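Local coordinates for protein dihydropyrimidinase (Brevibacillus agri, PDB 3SFW) that hydrolyses the cyclic amide bond of dihydropyrimidines, probably through a pair of zinc ions held in an amidohydrolase-type TIM barrel, at residues D20-I23 / V29-G32; G282-W287 / F319-Q324; P380-G383 / S389-D392; E407-H410 / Y415-F418. All blocks are in the same frame, centred on the assembly; numbering follows the deposited sequence.

Interaction 1: D20-I23 / V29-G32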
loop_
_atom_site.group_PDB
_atom_site.type_symbol
_atom_site.label_atom_id
_atom_site.label_comp_id
_atom_site.label_asym_id
_atom_site.label_seq_id
_atom_site.Cartn_x
_atom_site.Cartn_y
_atom_site.Cartn_z
ATOM N N ASP A 20 27.989 -37.843 -10.037
ATOM C CA ASP A 20 27.938 -38.151 -11.462
ATOM C C ASP A 20 26.509 -38.383 -11.936
ATOM O O ASP A 20 25.637 -38.848 -11.181
ATOM C CB ASP A 20 28.777 -39.374 -11.761
ATOM C CG ASP A 20 30.244 -39.201 -11.357
ATOM O OD1 ASP A 20 30.710 -38.066 -11.103
ATOM O OD2 ASP A 20 30.900 -40.244 -11.245
ATOM N N VAL A 21 26.275 -38.135 -13.209
ATOM C CA VAL A 21 24.937 -38.330 -13.784
ATOM C C VAL A 21 25.034 -39.320 -14.919
ATOM O O VAL A 21 25.866 -39.159 -15.810
ATOM C CB VAL A 21 24.382 -36.977 -14.309
ATOM C CG1 VAL A 21 23.029 -37.154 -15.022
ATOM C CG2 VAL A 21 24.238 -35.989 -13.138
ATOM N N LEU A 22 24.176 -40.339 -14.877
ATOM C CA LEU A 22 24.113 -41.352 -15.925
ATOM C C LEU A 22 22.885 -41.178 -16.797
ATOM O O LEU A 22 21.737 -41.134 -16.295
ATOM C CB LEU A 22 24.105 -42.763 -15.296
ATOM C CG LEU A 22 24.025 -43.924 -16.309
ATOM C CD1 LEU A 22 25.299 -43.842 -17.182
ATOM C CD2 LEU A 22 24.016 -45.248 -15.488
ATOM N N ILE A 23 23.129 -41.009 -18.100
ATOM C CA ILE A 23 22.068 -40.877 -19.085
ATOM C C ILE A 23 21.977 -42.170 -19.879
ATOM O O ILE A 23 23.000 -42.768 -20.181
ATOM C CB ILE A 23 22.441 -39.737 -20.076
ATOM C CG1 ILE A 23 22.481 -38.381 -19.340
ATOM C CG2 ILE A 23 21.395 -39.637 -21.223
ATOM C CD1 ILE A 23 23.197 -37.270 -20.141
ATOM N N VAL A 29 18.954 -41.608 -15.876
ATOM C CA VAL A 29 18.549 -42.866 -15.212
ATOM C C VAL A 29 19.204 -43.101 -13.856
ATOM O O VAL A 29 18.678 -43.889 -13.049
ATOM C CB VAL A 29 18.749 -44.125 -16.135
ATOM C CG1 VAL A 29 17.841 -44.018 -17.362
ATOM C CG2 VAL A 29 20.210 -44.295 -16.485
ATOM N N ALA A 30 20.303 -42.413 -13.569
ATOM C CA ALA A 30 20.925 -42.524 -12.241
ATOM C C ALA A 30 21.765 -41.334 -11.919
ATOM O O ALA A 30 22.333 -40.682 -12.808
ATOM C CB ALA A 30 21.808 -43.842 -12.153
ATOM N N ILE A 31 21.895 -41.053 -10.625
ATOM C CA ILE A 31 22.799 -40.044 -10.177
ATOM C C ILE A 31 23.454 -40.635 -8.944
ATOM O O ILE A 31 22.785 -41.301 -8.159
ATOM C CB ILE A 31 22.037 -38.766 -9.806
ATOM C CG1 ILE A 31 21.208 -38.279 -11.036
ATOM C CG2 ILE A 31 23.049 -37.708 -9.262
ATOM C CD1 ILE A 31 20.272 -37.007 -10.636
ATOM N N GLY A 32 24.747 -40.405 -8.783
ATOM C CA GLY A 32 25.455 -41.127 -7.735
ATOM C C GLY A 32 26.911 -40.797 -7.703
ATOM O O GLY A 32 27.497 -40.406 -8.705
HETATM O O HOH W 1 29.292 -42.152 -10.483
#

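Interaction 2: G282-W287 / F319-Q324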
loop_
_atom_site.group_PDB
_atom_site.type_symbol
_atom_site.label_atom_id
_atom_site.label_comp_id
_atom_site.label_asym_id
_atom_site.label_seq_id
_atom_site.Cartn_x
_atom_site.Cartn_y
_atom_site.Cartn_z
ATOM N N GLY A 282 20.346 4.212 -31.454
ATOM C CA GLY A 282 19.252 4.036 -30.491
ATOM C C GLY A 282 18.218 3.009 -30.987
ATOM O O GLY A 282 17.550 2.368 -30.161
ATOM N N ALA A 283 18.062 2.888 -32.313
ATOM C CA ALA A 283 17.039 1.965 -32.889
ATOM C C ALA A 283 17.358 0.508 -32.548
ATOM O O ALA A 283 16.453 -0.345 -32.506
ATOM C CB ALA A 283 16.927 2.129 -34.390
ATOM N N LYS A 284 18.627 0.219 -32.297
ATOM C CA LYS A 284 19.021 -1.127 -31.815
ATOM C C LYS A 284 18.304 -1.532 -30.514
ATOM O O LYS A 284 18.175 -2.740 -30.224
ATOM C CB LYS A 284 20.510 -1.160 -31.566
ATOM C CG LYS A 284 21.342 -1.136 -32.860
ATOM C CD LYS A 284 22.846 -1.112 -32.529
ATOM C CE LYS A 284 23.684 -1.342 -33.776
ATOM N NZ LYS A 284 25.175 -1.250 -33.496
ATOM N N TYR A 285 17.897 -0.532 -29.730
ATOM C CA TYR A 285 17.326 -0.785 -28.390
ATOM C C TYR A 285 15.830 -0.551 -28.350
ATOM O O TYR A 285 15.245 -0.456 -27.261
ATOM C CB TYR A 285 18.021 0.120 -27.330
ATOM C CG TYR A 285 19.483 -0.208 -27.235
ATOM C CD1 TYR A 285 19.919 -1.232 -26.391
ATOM C CD2 TYR A 285 20.423 0.393 -28.111
ATOM C CE1 TYR A 285 21.260 -1.631 -26.370
ATOM C CE2 TYR A 285 21.778 0.021 -28.069
ATOM C CZ TYR A 285 22.180 -1.011 -27.194
ATOM O OH TYR A 285 23.495 -1.459 -27.151
ATOM N N VAL A 286 15.211 -0.448 -29.529
ATOM C CA VAL A 286 13.758 -0.212 -29.604
ATOM C C VAL A 286 13.011 -1.575 -29.543
ATOM O O VAL A 286 13.245 -2.441 -30.352
ATOM C CB VAL A 286 13.394 0.528 -30.934
ATOM C CG1 VAL A 286 11.862 0.421 -31.229
ATOM C CG2 VAL A 286 13.827 1.995 -30.808
ATOM N N TRP A 287 12.301 -1.765 -28.441
ATOM C CA TRP A 287 11.446 -2.952 -28.169
ATOM C C TRP A 287 10.492 -2.476 -27.097
ATOM O O TRP A 287 10.660 -1.362 -26.566
ATOM C CB TRP A 287 12.265 -4.152 -27.648
ATOM C CG TRP A 287 13.284 -3.804 -26.581
ATOM C CD1 TRP A 287 13.028 -3.407 -25.304
ATOM C CD2 TRP A 287 14.717 -3.942 -26.696
ATOM N NE1 TRP A 287 14.240 -3.267 -24.603
ATOM C CE2 TRP A 287 15.276 -3.586 -25.448
ATOM C CE3 TRP A 287 15.583 -4.282 -27.769
ATOM C CZ2 TRP A 287 16.675 -3.560 -25.232
ATOM C CZ3 TRP A 287 16.949 -4.339 -27.538
ATOM C CH2 TRP A 287 17.484 -4.021 -26.266
ATOM N N PHE A 319 15.745 -8.047 -35.227
ATOM C CA PHE A 319 15.752 -7.441 -36.566
ATOM C C PHE A 319 17.129 -6.841 -36.760
ATOM O O PHE A 319 17.654 -6.164 -35.856
ATOM C CB PHE A 319 14.716 -6.320 -36.620
ATOM C CG PHE A 319 13.303 -6.783 -36.381
ATOM C CD1 PHE A 319 12.570 -7.376 -37.415
ATOM C CD2 PHE A 319 12.706 -6.644 -35.117
ATOM C CE1 PHE A 319 11.264 -7.855 -37.191
ATOM C CE2 PHE A 319 11.363 -7.087 -34.885
ATOM C CZ PHE A 319 10.630 -7.649 -35.946
ATOM N N ASN A 320 17.715 -7.059 -37.929
ATOM C CA ASN A 320 18.975 -6.413 -38.242
ATOM C C ASN A 320 18.881 -4.891 -38.126
ATOM O O ASN A 320 17.880 -4.268 -38.481
ATOM C CB ASN A 320 19.413 -6.782 -39.665
ATOM C CG ASN A 320 19.783 -8.212 -39.782
ATOM O OD1 ASN A 320 20.801 -8.635 -39.250
ATOM N ND2 ASN A 320 18.922 -9.006 -40.439
ATOM N N PHE A 321 19.978 -4.294 -37.696
ATOM C CA PHE A 321 20.100 -2.853 -37.671
ATOM C C PHE A 321 20.059 -2.322 -39.105
ATOM O O PHE A 321 19.294 -1.402 -39.407
ATOM C CB PHE A 321 21.437 -2.475 -37.060
ATOM C CG PHE A 321 21.614 -0.974 -36.908
ATOM C CD1 PHE A 321 20.643 -0.206 -36.298
ATOM C CD2 PHE A 321 22.753 -0.345 -37.397
ATOM C CE1 PHE A 321 20.806 1.170 -36.132
ATOM C CE2 PHE A 321 22.929 1.028 -37.215
ATOM C CZ PHE A 321 21.958 1.777 -36.590
ATOM N N SER A 322 20.849 -2.932 -39.976
ATOM C CA SER A 322 20.822 -2.546 -41.390
ATOM C C SER A 322 19.563 -3.099 -42.071
ATOM O O SER A 322 19.216 -4.309 -41.943
ATOM C CB SER A 322 22.083 -3.032 -42.113
ATOM O OG SER A 322 21.965 -2.830 -43.507
ATOM N N GLY A 323 18.859 -2.227 -42.775
ATOM C CA GLY A 323 17.704 -2.664 -43.532
ATOM C C GLY A 323 16.441 -2.689 -42.683
ATOM O O GLY A 323 15.478 -1.952 -42.967
ATOM N N GLN A 324 16.432 -3.529 -41.632
ATOM C CA GLN A 324 15.203 -3.776 -40.932
ATOM C C GLN A 324 14.936 -2.680 -39.914
ATOM O O GLN A 324 13.909 -2.033 -39.977
ATOM C CB GLN A 324 15.222 -5.171 -40.259
ATOM C CG GLN A 324 15.158 -6.284 -41.300
ATOM C CD GLN A 324 15.089 -7.640 -40.661
ATOM O OE1 GLN A 324 16.045 -8.075 -40.004
ATOM N NE2 GLN A 324 13.962 -8.321 -40.837
#

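Interaction 3: P380-G383 / S389-D392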
loop_
_atom_site.group_PDB
_atom_site.type_symbol
_atom_site.label_atom_id
_atom_site.label_comp_id
_atom_site.label_asym_id
_atom_site.label_seq_id
_atom_site.Cartn_x
_atom_site.Cartn_y
_atom_site.Cartn_z
ATOM N N PRO A 380 7.680 -32.694 -14.875
ATOM C CA PRO A 380 9.120 -32.705 -14.690
ATOM C C PRO A 380 9.857 -33.245 -15.909
ATOM O O PRO A 380 11.044 -33.490 -15.802
ATOM C CB PRO A 380 9.321 -33.727 -13.533
ATOM C CG PRO A 380 8.204 -34.719 -13.737
ATOM C CD PRO A 380 7.030 -33.905 -14.309
ATOM N N GLN A 381 9.188 -33.410 -17.049
ATOM C CA GLN A 381 9.919 -33.842 -18.273
ATOM C C GLN A 381 11.122 -32.897 -18.523
ATOM O O GLN A 381 12.255 -33.347 -18.828
ATOM C CB GLN A 381 9.002 -33.814 -19.531
ATOM C CG GLN A 381 9.794 -34.147 -20.818
ATOM C CD GLN A 381 9.022 -33.959 -22.153
ATOM O OE1 GLN A 381 9.604 -34.094 -23.229
ATOM N NE2 GLN A 381 7.750 -33.622 -22.081
ATOM N N LYS A 382 10.849 -31.605 -18.395
ATOM C CA LYS A 382 11.865 -30.542 -18.566
ATOM C C LYS A 382 12.052 -29.775 -17.252
ATOM O O LYS A 382 11.173 -29.816 -16.353
ATOM C CB LYS A 382 11.393 -29.523 -19.596
ATOM C CG LYS A 382 10.997 -30.060 -21.008
ATOM C CD LYS A 382 12.130 -30.875 -21.588
ATOM C CE LYS A 382 11.909 -31.010 -23.136
ATOM N NZ LYS A 382 13.006 -31.871 -23.674
ATOM N N GLY A 383 13.199 -29.120 -17.119
ATOM C CA GLY A 383 13.337 -28.042 -16.135
ATOM C C GLY A 383 14.109 -28.499 -14.915
ATOM O O GLY A 383 14.195 -27.791 -13.942
ATOM N N SER A 389 13.766 -37.449 -15.877
ATOM C CA SER A 389 13.697 -36.207 -16.657
ATOM C C SER A 389 14.463 -36.371 -17.974
ATOM O O SER A 389 15.369 -37.197 -18.080
ATOM C CB SER A 389 14.236 -35.050 -15.804
ATOM O OG SER A 389 13.285 -34.848 -14.717
ATOM N N ASP A 390 14.029 -35.651 -18.998
ATOM C CA ASP A 390 14.827 -35.604 -20.252
ATOM C C ASP A 390 16.222 -35.104 -19.879
ATOM O O ASP A 390 16.381 -34.197 -19.049
ATOM C CB ASP A 390 14.192 -34.621 -21.239
ATOM C CG ASP A 390 12.985 -35.184 -21.955
ATOM O OD1 ASP A 390 12.560 -36.338 -21.657
ATOM O OD2 ASP A 390 12.386 -34.428 -22.774
ATOM N N ALA A 391 17.241 -35.669 -20.527
ATOM C CA ALA A 391 18.599 -35.324 -20.239
ATOM C C ALA A 391 18.915 -34.032 -21.004
ATOM O O ALA A 391 19.607 -34.061 -22.019
ATOM C CB ALA A 391 19.513 -36.483 -20.710
ATOM N N ASP A 392 18.409 -32.917 -20.486
ATOM C CA ASP A 392 18.575 -31.598 -21.106
ATOM C C ASP A 392 19.448 -30.832 -20.117
ATOM O O ASP A 392 18.989 -30.428 -19.012
ATOM C CB ASP A 392 17.215 -30.877 -21.226
ATOM C CG ASP A 392 16.332 -31.409 -22.351
ATOM O OD1 ASP A 392 16.518 -32.572 -22.816
ATOM O OD2 ASP A 392 15.362 -30.683 -22.669
HETATM O O HOH W 2 14.774 -32.085 -18.351
#

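Interaction 4: E407-H410 / Y415-F418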
loop_
_atom_site.group_PDB
_atom_site.type_symbol
_atom_site.label_atom_id
_atom_site.label_comp_id
_atom_site.label_asym_id
_atom_site.label_seq_id
_atom_site.Cartn_x
_atom_site.Cartn_y
_atom_site.Cartn_z
ATOM N N GLU A 407 30.578 -10.381 -32.834
ATOM C CA GLU A 407 31.663 -11.134 -33.480
ATOM C C GLU A 407 31.670 -12.612 -33.116
ATOM O O GLU A 407 32.214 -13.429 -33.862
ATOM C CB GLU A 407 33.037 -10.534 -33.160
ATOM C CG GLU A 407 33.156 -9.064 -33.529
ATOM C CD GLU A 407 32.951 -8.784 -35.021
ATOM O OE1 GLU A 407 32.510 -7.649 -35.348
ATOM O OE2 GLU A 407 33.257 -9.675 -35.866
ATOM N N THR A 408 31.075 -12.965 -31.973
ATOM C CA THR A 408 31.171 -14.338 -31.489
ATOM C C THR A 408 29.800 -14.936 -31.174
ATOM O O THR A 408 29.726 -16.110 -30.817
ATOM C CB THR A 408 32.038 -14.438 -30.209
ATOM O OG1 THR A 408 31.600 -13.461 -29.266
ATOM C CG2 THR A 408 33.516 -14.198 -30.561
ATOM N N HIS A 409 28.722 -14.163 -31.369
ATOM C CA HIS A 409 27.367 -14.710 -31.133
ATOM C C HIS A 409 26.868 -15.588 -32.302
ATOM O O HIS A 409 27.530 -15.695 -33.354
ATOM C CB HIS A 409 26.341 -13.640 -30.628
ATOM C CG HIS A 409 25.773 -12.723 -31.687
ATOM N ND1 HIS A 409 25.161 -11.523 -31.360
ATOM C CD2 HIS A 409 25.576 -12.886 -33.021
ATOM C CE1 HIS A 409 24.640 -10.976 -32.446
ATOM N NE2 HIS A 409 24.866 -11.788 -33.467
ATOM N N HIS A 410 25.747 -16.261 -32.105
ATOM C CA HIS A 410 25.227 -17.185 -33.125
ATOM C C HIS A 410 23.837 -16.805 -33.625
ATOM O O HIS A 410 23.273 -17.493 -34.510
ATOM C CB HIS A 410 25.252 -18.619 -32.582
ATOM C CG HIS A 410 26.605 -19.048 -32.107
ATOM N ND1 HIS A 410 27.104 -18.664 -30.874
ATOM C CD2 HIS A 410 27.582 -19.780 -32.705
ATOM C CE1 HIS A 410 28.325 -19.163 -30.725
ATOM N NE2 HIS A 410 28.654 -19.806 -31.836
ATOM N N TYR A 415 23.866 -7.254 -34.938
ATOM C CA TYR A 415 24.363 -6.540 -33.770
ATOM C C TYR A 415 23.965 -7.304 -32.544
ATOM O O TYR A 415 23.098 -8.193 -32.594
ATOM C CB TYR A 415 23.831 -5.072 -33.688
ATOM C CG TYR A 415 22.373 -4.926 -33.270
ATOM C CD1 TYR A 415 21.346 -5.160 -34.168
ATOM C CD2 TYR A 415 22.038 -4.650 -31.935
ATOM C CE1 TYR A 415 20.012 -5.095 -33.793
ATOM C CE2 TYR A 415 20.727 -4.515 -31.540
ATOM C CZ TYR A 415 19.706 -4.734 -32.483
ATOM O OH TYR A 415 18.396 -4.654 -32.100
ATOM N N ASN A 416 24.609 -6.953 -31.440
ATOM C CA ASN A 416 24.205 -7.503 -30.138
ATOM C C ASN A 416 24.016 -6.334 -29.192
ATOM O O ASN A 416 24.911 -5.469 -29.075
ATOM C CB ASN A 416 25.305 -8.424 -29.652
ATOM C CG ASN A 416 24.896 -9.221 -28.421
ATOM O OD1 ASN A 416 24.588 -8.639 -27.381
ATOM N ND2 ASN A 416 24.874 -10.549 -28.549
ATOM N N PRO A 417 22.836 -6.239 -28.552
ATOM C CA PRO A 417 22.577 -5.072 -27.696
ATOM C C PRO A 417 23.440 -5.029 -26.440
ATOM O O PRO A 417 23.544 -3.981 -25.809
ATOM C CB PRO A 417 21.078 -5.205 -27.338
ATOM C CG PRO A 417 20.845 -6.742 -27.393
ATOM C CD PRO A 417 21.751 -7.248 -28.510
ATOM N N PHE A 418 24.069 -6.156 -26.107
ATOM C CA PHE A 418 25.015 -6.222 -25.031
ATOM C C PHE A 418 26.482 -6.100 -25.479
ATOM O O PHE A 418 27.385 -6.469 -24.741
ATOM C CB PHE A 418 24.808 -7.533 -24.224
ATOM C CG PHE A 418 23.370 -7.773 -23.849
ATOM C CD1 PHE A 418 22.729 -6.941 -22.923
ATOM C CD2 PHE A 418 22.605 -8.784 -24.506
ATOM C CE1 PHE A 418 21.344 -7.136 -22.583
ATOM C CE2 PHE A 418 21.237 -8.977 -24.174
ATOM C CZ PHE A 418 20.609 -8.170 -23.222
#

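Interaction 1: D20-I23 / V29-G32
Leu22 and Ala30 face each other as a hydrogen-bonded pair in the antiparallel hairpin of strands 20-23 and 29-32. Leu22 N donates to Ala30 O over 2.8 Å in an almost straight bond, 174° at the hydrogen. Leu22 O is shared: Val29 N gives it a bond of 2.9 Å, while Ala30 N reaches it weakly at 3.3 Å. Two residues thus stand opposite one, a classic beta bulge. The packing around it is close. Leu22 CG lies 3.8 Å from Val29 CG2, the two side chains meeting at a slant, and Leu22 CB rests against the small methyl of Ala30. Because Leu22 CG is anti to its own backbone N (chi1 179°), the branched end extends beside Val29 and leaves the methyl of Ala30 to CB. The other face is looser: Val21 CG2 and Ile31 CG1, on a non-hydrogen-bonded pair, are 4.3 Å apart. At the far end Asp20 and Gly32 exchange two backbone bonds, and a water donates to both Asp20 OD2 and Gly32 O, at 2.6 Å to the carboxylate. Asp20 OD2 also forms a salt bridge with Arg6, and OD1 accepts from the backbone N of Asn7. Strand 20-24 is flanked by strand 2-6, through Val21 with Ile5, whereas residues 30-32 pair antiparallel with a strand of the second subunit, extending the sheet into that neighbouring chain.

Interaction 2: G282-W287 / F319-Q324
Lys284 lays its aliphatic chain across one face of the Phe321 ring, running nearly perpendicular to the phenylalanine side chain. The CH-pi contact is made by Lys284 CE, 3.9 Å from the Phe321 ring centroid and 18° off its normal, displaced toward the rim, while Lys284 CG touches Phe321 CD1 at 3.6 Å. A long, extended lysine suits this place because its methylenes can lie against the ring while the ammonium rises farther above the same face. Apolar contact is completed at the ring edge, where Ala283 CB comes within 4.4 Å of Phe321 CE1. The meeting joins a 3-10 turn at 282-284, in the connection between helices 265-269 and 295-305, to the weakly bonded helical turn around 321-325, within the amidohydrolase region. Phe321 CG is anti to the backbone N (chi1 -176°), which turns the ring toward this lysine. Electrostatics add a cation-pi term, with Lys284 NZ 5.0 Å from the Phe321 ring centroid; the lysine ammonium also forms a salt bridge with Glu281. Among hydrogen bonds, Asn320 N donates to Gln324 OE1 at 2.9 Å, and Asp414 accepts from the backbone N of both Phe321 and Ser322.

Interaction 3: P380-G383 / S389-D392
The loop that leads from helix 361-376 into strand 393-403 doubles back on itself here, and a salt-bridge network of one lysine and two aspartates ties its two limbs together. Lys382 NZ lies 2.8 Å from Asp390 OD2 and equally 2.8 Å from Asp392 OD2. It meets the first on the anti lone pair and the second on the syn side, 20° out of the carboxylate plane. The lysine starts out away from the partner limb; a bend at chi2 (-54°) brings its ammonium back between the acids. Two backbone carbonyls serve as acceptors at the other end. Ser389 OG donates to Pro380 O at 2.8 Å, a task suited to a short hydroxyl, and Asp390 N donates to Gln381 O at 2.9 Å. The extended side chain of Gln381 runs obliquely past Asp390, its CG 3.3 Å from Asp390 OD2. An inverse gamma turn is centred on Ala391, between the two acids, and Asp392 OD1 accepts from the backbone N of Arg433. Asp119 forms a further salt bridge with Lys382, so three carboxylates surround one buried ammonium, which probably keeps the lysine protonated and the acids anionic.

Interaction 4: E407-H410 / Y415-F418
His409 and Asn416 meet across the long loop between strands 393-403 and 422-432, where Asn416 forms an Asx turn. Their side chains run antiparallel alongside one another, with the imidazole and amide planes 42° apart. The joining bond nevertheless lies close to both planes: Asn416 ND2 donates to His409 ND1 at 3.0 Å, the angle at the hydrogen being 162°. The imidazole therefore accepts through ND1, consistent with its NE2 bonding to the backbone O of Val413. Histidine fits this position because its ring can accept at one nitrogen and donate at the other. With chi1 at 78°, CG is tucked in between N and C of its own backbone, and His409 directs the ring edge at segment 415-418. Asparagine is equally apt: Asn416 OD1 takes the Asx-turn bond from Phe418 N at 2.8 Å, in the carbonyl plane, while ND2 serves both the histidine and Asp344. Held at both ends, the amide has its rotation fixed. The side chain of Tyr415 leaves its backbone heading away from segment 407-410. It is the backbone of Tyr415 that meets the imidazole, where His409 CE1 lies 3.2 Å from Tyr415 O, in the ring plane.

In the fold
The four contacts fall into two touching pairs. Interactions 1 and 3, both largely buried, meet where Ile23 packs on Ala391; interaction 1 relies on backbone bonds and aliphatic packing within a sheet continued by another subunit, interaction 3 on buried charge in an irregular loop. Interactions 2 and 4 are joined by probable hydrogen bonds of Tyr415 OH with Lys284 O and of Tyr285 OH with Pro417 O. Interaction 2 is partly buried and works through a ring face, whereas interaction 4 is more buried and uses one directed amide-imidazole bond. Interactions 3 and 4 lie in the loops before and after strand 393-403, while interaction 1 belongs to a separate hairpin.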